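C2 domain protein (Scophthalmus maximus, PDB 3W56) binds calcium ions through its C2 domain, a module that probably engages lipid membranes, and may take part in wide-pore channel activity. Local coordinates at residues K77-H89 with L98-T110. Numbering follows the deposited sequence. Where two conformers were deposited one is given.
Sequences KAQENDILRLEVH and LLGVCQRQIKVGT
V101 lays its CG1 methyl over one face of the R85 guanidinium, 3.7 Å from NH1, while its CG2 packs on E87 CG at 3.6 Å. R85 runs straight from CG to NE, with CG anti to the backbone N (chi1 168°), which carries the head group along the sheet to E87. There NE and NH2 both grip E87 OE2 side-on: NE, 2.6 Å from OE2, meets that oxygen's anti lone pair, while NH2 comes from above the carboxylate plane. NH1 adds only a weak bond to Q103 OE1, the amide plane standing nearly perpendicular to the guanidinium. E87 OE1 in turn accepts a hydrogen bond from H89 NE2 at 2.9 Å, in the plane of the imidazole, and L98 CD1 covers a face of that ring in a CH-pi contact. With an alanine at R85, E87 OE2 would probably lose its charged mate and V101 CG1 the flat group it lies against. The strands beneath are antiparallel, R85 facing Q103 in a non-hydrogen-bonded pair and L86 facing C102 in a hydrogen-bonded one. A classic beta bulge interrupts the register where L99 and G100 both face V88: L99 N bonds V88 O at 2.6 Å, G100 N only weakly. At the other end, I106 N bonds D82 O and N81 N bonds I106 O, and I106 CG2 presses on L84 CB at 3.5 Å, a tight fit. The bulged end leads to D90 and D97, which bind calcium, though none is bound in this model. Strand 97-105 is outermost in one sheet of the C2 beta-sandwich, and 83-90 lies between it and 44-50, whose Y45 meets the H89 ring. L84, L86 and V88 turn inward onto strand 122-130 of the second sheet, and C102 is disulfide-bonded to C115 on strand 109-116.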
loop_
_atom_site.group_PDB
_atom_site.type_symbol
_atom_site.label_atom_id
_atom_site.label_comp_id
_atom_site.label_asym_id
_atom_site.label_seq_id
_atom_site.Cartn_x
_atom_site.Cartn_y
_atom_site.Cartn_z
ATOM N N LYS A 77 12.048 4.649 11.946
ATOM C CA LYS A 77 11.885 4.177 13.324
ATOM C C LYS A 77 11.224 2.815 13.293
ATOM O O LYS A 77 10.606 2.336 14.264
ATOM C CB LYS A 77 10.971 5.120 14.107
ATOM C CG LYS A 77 11.551 6.501 14.306
ATOM C CD LYS A 77 11.085 7.012 15.655
ATOM C CE LYS A 77 9.762 7.694 15.573
ATOM N NZ LYS A 77 9.139 7.687 16.965
ATOM N N ALA A 78 11.310 2.198 12.151
ATOM C CA ALA A 78 10.708 0.874 12.050
ATOM C C ALA A 78 11.469 -0.153 12.884
ATOM O O ALA A 78 12.664 -0.028 13.184
ATOM C CB ALA A 78 10.650 0.456 10.598
ATOM N N GLN A 79 10.780 -1.217 13.256
ATOM C CA GLN A 79 11.480 -2.319 13.890
ATOM C C GLN A 79 10.875 -3.607 13.382
ATOM O O GLN A 79 9.723 -3.623 12.981
ATOM C CB GLN A 79 11.275 -2.258 15.416
ATOM C CG GLN A 79 12.125 -1.180 16.122
ATOM C CD GLN A 79 13.609 -1.517 16.058
ATOM O OE1 GLN A 79 14.479 -0.621 16.066
ATOM N NE2 GLN A 79 13.914 -2.824 15.978
ATOM N N GLU A 80 11.680 -4.658 13.378
ATOM C CA GLU A 80 11.226 -5.963 12.974
ATOM C C GLU A 80 9.979 -6.331 13.765
ATOM O O GLU A 80 9.887 -6.049 14.981
ATOM C CB GLU A 80 12.331 -6.970 13.194
ATOM C CG GLU A 80 11.994 -8.343 12.630
ATOM C CD GLU A 80 13.236 -9.150 12.312
ATOM O OE1 GLU A 80 14.214 -9.029 13.097
ATOM O OE2 GLU A 80 13.229 -9.882 11.277
ATOM N N ASN A 81 9.028 -6.938 13.055
ATOM C CA ASN A 81 7.710 -7.338 13.526
ATOM C C ASN A 81 6.694 -6.265 13.684
ATOM O O ASN A 81 5.580 -6.515 14.128
ATOM C CB ASN A 81 7.816 -8.313 14.702
ATOM C CG ASN A 81 8.518 -9.585 14.281
ATOM O OD1 ASN A 81 8.228 -10.109 13.208
ATOM N ND2 ASN A 81 9.482 -10.041 15.062
ATOM N N ASP A 82 7.060 -5.048 13.284
ATOM C CA ASP A 82 6.061 -4.043 13.210
ATOM C C ASP A 82 5.079 -4.527 12.135
ATOM O O ASP A 82 5.452 -5.269 11.179
ATOM C CB ASP A 82 6.656 -2.756 12.687
ATOM C CG ASP A 82 7.425 -1.953 13.750
ATOM O OD1 ASP A 82 7.265 -2.201 14.981
ATOM O OD2 ASP A 82 8.147 -1.008 13.332
ATOM N N ILE A 83 3.863 -4.034 12.245
ATOM C CA ILE A 83 2.819 -4.417 11.328
ATOM C C ILE A 83 2.724 -3.335 10.272
ATOM O O ILE A 83 2.295 -2.203 10.551
ATOM C CB ILE A 83 1.474 -4.604 12.014
ATOM C CG1 ILE A 83 1.597 -5.759 13.018
ATOM C CG2 ILE A 83 0.416 -4.943 10.966
ATOM C CD1 ILE A 83 2.244 -6.976 12.412
ATOM N N LEU A 84 3.137 -3.718 9.061
ATOM C CA LEU A 84 2.944 -2.930 7.830
ATOM C C LEU A 84 1.498 -3.156 7.416
ATOM O O LEU A 84 1.059 -4.281 7.224
ATOM C CB LEU A 84 3.957 -3.337 6.694
ATOM C CG LEU A 84 3.645 -2.762 5.303
ATOM C CD1 LEU A 84 3.966 -1.258 5.240
ATOM C CD2 LEU A 84 4.445 -3.512 4.223
ATOM N N ARG A 85 0.723 -2.088 7.367
ATOM C CA ARG A 85 -0.648 -2.145 6.919
ATOM C C ARG A 85 -0.875 -1.232 5.686
ATOM O O ARG A 85 -0.538 -0.002 5.651
ATOM C CB ARG A 85 -1.568 -1.735 8.115
ATOM C CG ARG A 85 -2.977 -1.487 7.732
ATOM C CD ARG A 85 -3.694 -0.794 8.884
ATOM N NE ARG A 85 -5.102 -0.550 8.593
ATOM C CZ ARG A 85 -6.083 -1.401 8.895
ATOM N NH1 ARG A 85 -5.796 -2.557 9.492
ATOM N NH2 ARG A 85 -7.360 -1.096 8.620
ATOM N N LEU A 86 -1.492 -1.832 4.685
ATOM C CA LEU A 86 -1.712 -1.187 3.403
ATOM C C LEU A 86 -3.192 -1.189 3.178
ATOM O O LEU A 86 -3.858 -2.195 3.268
ATOM C CB LEU A 86 -0.973 -1.910 2.271
ATOM C CG LEU A 86 0.530 -1.993 2.417
ATOM C CD1 LEU A 86 1.209 -2.634 1.162
ATOM C CD2 LEU A 86 1.196 -0.667 2.628
ATOM N N GLU A 87 -3.726 -0.021 2.899
ATOM C CA GLU A 87 -5.101 0.010 2.498
ATOM C C GLU A 87 -5.184 0.588 1.096
ATOM O O GLU A 87 -4.591 1.654 0.822
ATOM C CB GLU A 87 -5.934 0.823 3.481
ATOM C CG GLU A 87 -5.771 0.405 4.914
ATOM C CD GLU A 87 -6.452 1.363 5.854
ATOM O OE1 GLU A 87 -7.087 2.320 5.348
ATOM O OE2 GLU A 87 -6.311 1.177 7.087
ATOM N N VAL A 88 -5.972 -0.070 0.262
ATOM C CA VAL A 88 -6.279 0.429 -1.073
ATOM C C VAL A 88 -7.676 1.062 -1.040
ATOM O O VAL A 88 -8.660 0.410 -0.655
ATOM C CB VAL A 88 -6.187 -0.671 -2.118
ATOM C CG1 VAL A 88 -6.657 -0.141 -3.463
ATOM C CG2 VAL A 88 -4.729 -1.215 -2.175
ATOM N N HIS A 89 -7.760 2.317 -1.443
ATOM C CA HIS A 89 -9.058 3.034 -1.475
ATOM C C HIS A 89 -9.407 3.549 -2.836
ATOM O O HIS A 89 -8.553 3.766 -3.698
ATOM C CB HIS A 89 -9.059 4.236 -0.549
ATOM C CG HIS A 89 -8.878 3.888 0.880
ATOM N ND1 HIS A 89 -9.918 3.930 1.801
ATOM C CD2 HIS A 89 -7.780 3.511 1.570
ATOM C CE1 HIS A 89 -9.455 3.582 2.988
ATOM N NE2 HIS A 89 -8.154 3.331 2.878
ATOM N N LEU A 98 -13.180 1.788 0.866
ATOM C CA LEU A 98 -12.059 0.892 1.184
ATOM C C LEU A 98 -12.124 -0.337 0.277
ATOM O O LEU A 98 -13.147 -1.039 0.241
ATOM C CB LEU A 98 -12.072 0.526 2.675
ATOM C CG LEU A 98 -11.182 -0.633 3.135
ATOM C CD1 LEU A 98 -9.709 -0.269 2.859
ATOM C CD2 LEU A 98 -11.418 -0.939 4.595
ATOM N N LEU A 99 -11.048 -0.616 -0.470
ATOM C CA LEU A 99 -11.113 -1.721 -1.434
ATOM C C LEU A 99 -10.479 -2.983 -0.883
ATOM O O LEU A 99 -10.846 -4.116 -1.252
ATOM C CB LEU A 99 -10.420 -1.305 -2.737
ATOM C CG LEU A 99 -11.130 -0.149 -3.441
ATOM C CD1 LEU A 99 -10.497 0.115 -4.835
ATOM C CD2 LEU A 99 -12.634 -0.431 -3.543
ATOM N N GLY A 100 -9.549 -2.812 0.054
ATOM C CA GLY A 100 -8.942 -3.987 0.656
ATOM C C GLY A 100 -7.912 -3.573 1.645
ATOM O O GLY A 100 -7.403 -2.433 1.591
ATOM N N VAL A 101 -7.659 -4.440 2.608
ATOM C CA VAL A 101 -6.615 -4.158 3.613
ATOM C C VAL A 101 -5.614 -5.315 3.698
ATOM O O VAL A 101 -6.000 -6.501 3.670
ATOM C CB VAL A 101 -7.228 -3.886 4.992
ATOM C CG1 VAL A 101 -6.174 -3.939 6.118
ATOM C CG2 VAL A 101 -7.879 -2.541 4.986
ATOM N N CYS A 102 -4.334 -5.000 3.785
ATOM C CA CYS A 102 -3.389 -6.050 4.132
ATOM C C CYS A 102 -2.445 -5.666 5.234
ATOM O O CYS A 102 -1.998 -4.490 5.376
ATOM C CB CYS A 102 -2.657 -6.601 2.925
ATOM S SG CYS A 102 -3.875 -7.294 1.837
ATOM N N GLN A 103 -2.193 -6.675 6.041
ATOM C CA GLN A 103 -1.385 -6.577 7.228
ATOM C C GLN A 103 -0.310 -7.637 7.191
ATOM O O GLN A 103 -0.565 -8.827 6.883
ATOM C CB GLN A 103 -2.260 -6.796 8.439
ATOM C CG GLN A 103 -3.223 -5.653 8.681
ATOM C CD GLN A 103 -3.813 -5.706 10.084
ATOM O OE1 GLN A 103 -3.652 -4.768 10.868
ATOM N NE2 GLN A 103 -4.485 -6.815 10.407
ATOM N N ARG A 104 0.895 -7.216 7.528
ATOM C CA ARG A 104 2.041 -8.098 7.456
ATOM C C ARG A 104 3.107 -7.694 8.481
ATOM O O ARG A 104 3.439 -6.526 8.583
ATOM C CB ARG A 104 2.623 -7.978 6.061
ATOM C CG ARG A 104 3.930 -8.607 5.905
ATOM C CD ARG A 104 4.261 -8.636 4.469
ATOM N NE ARG A 104 3.246 -9.266 3.635
ATOM C CZ ARG A 104 2.974 -10.585 3.632
ATOM N NH1 ARG A 104 3.647 -11.416 4.432
ATOM N NH2 ARG A 104 2.037 -11.083 2.812
ATOM N N GLN A 105 3.677 -8.663 9.183
ATOM C CA GLN A 105 4.795 -8.340 10.062
ATOM C C GLN A 105 6.041 -8.196 9.215
ATOM O O GLN A 105 6.369 -9.072 8.415
ATOM C CB GLN A 105 5.001 -9.420 11.106
ATOM C CG GLN A 105 4.382 -9.107 12.479
ATOM C CD GLN A 105 4.416 -10.307 13.421
ATOM O OE1 GLN A 105 4.612 -11.471 12.985
ATOM N NE2 GLN A 105 4.246 -10.045 14.712
ATOM N N ILE A 106 6.755 -7.078 9.380
ATOM C CA ILE A 106 7.924 -6.868 8.551
ATOM C C ILE A 106 9.181 -7.550 9.111
ATOM O O ILE A 106 9.388 -7.625 10.327
ATOM C CB ILE A 106 8.169 -5.386 8.338
ATOM C CG1 ILE A 106 8.365 -4.738 9.721
ATOM C CG2 ILE A 106 6.958 -4.777 7.686
ATOM C CD1 ILE A 106 8.889 -3.287 9.657
ATOM N N LYS A 107 9.974 -8.069 8.193
ATOM C CA LYS A 107 11.142 -8.886 8.459
ATOM C C LYS A 107 12.329 -8.247 7.777
ATOM O O LYS A 107 12.194 -7.651 6.692
ATOM C CB LYS A 107 10.936 -10.291 7.929
ATOM C CG LYS A 107 9.661 -10.876 8.426
ATOM C CD LYS A 107 9.721 -11.224 9.895
ATOM C CE LYS A 107 8.274 -11.421 10.367
ATOM N NZ LYS A 107 8.120 -12.502 11.391
ATOM N N VAL A 108 13.494 -8.342 8.404
ATOM C CA VAL A 108 14.692 -7.761 7.783
ATOM C C VAL A 108 14.845 -8.312 6.353
ATOM O O VAL A 108 14.469 -9.446 6.064
ATOM C CB VAL A 108 15.976 -8.073 8.593
ATOM C CG1 VAL A 108 17.181 -7.353 8.002
ATOM C CG2 VAL A 108 15.781 -7.660 10.042
ATOM N N GLY A 109 15.409 -7.493 5.477
ATOM C CA GLY A 109 15.631 -7.892 4.100
ATOM C C GLY A 109 14.676 -7.277 3.094
ATOM O O GLY A 109 13.913 -6.366 3.400
ATOM N N THR A 110 14.721 -7.791 1.873
ATOM C CA THR A 110 13.893 -7.254 0.803
ATOM C C THR A 110 12.867 -8.318 0.408
ATOM O O THR A 110 13.207 -9.497 0.214
ATOM C CB THR A 110 14.756 -6.806 -0.375
ATOM O OG1 THR A 110 15.519 -5.670 0.035
ATOM C CG2 THR A 110 13.895 -6.377 -1.580
#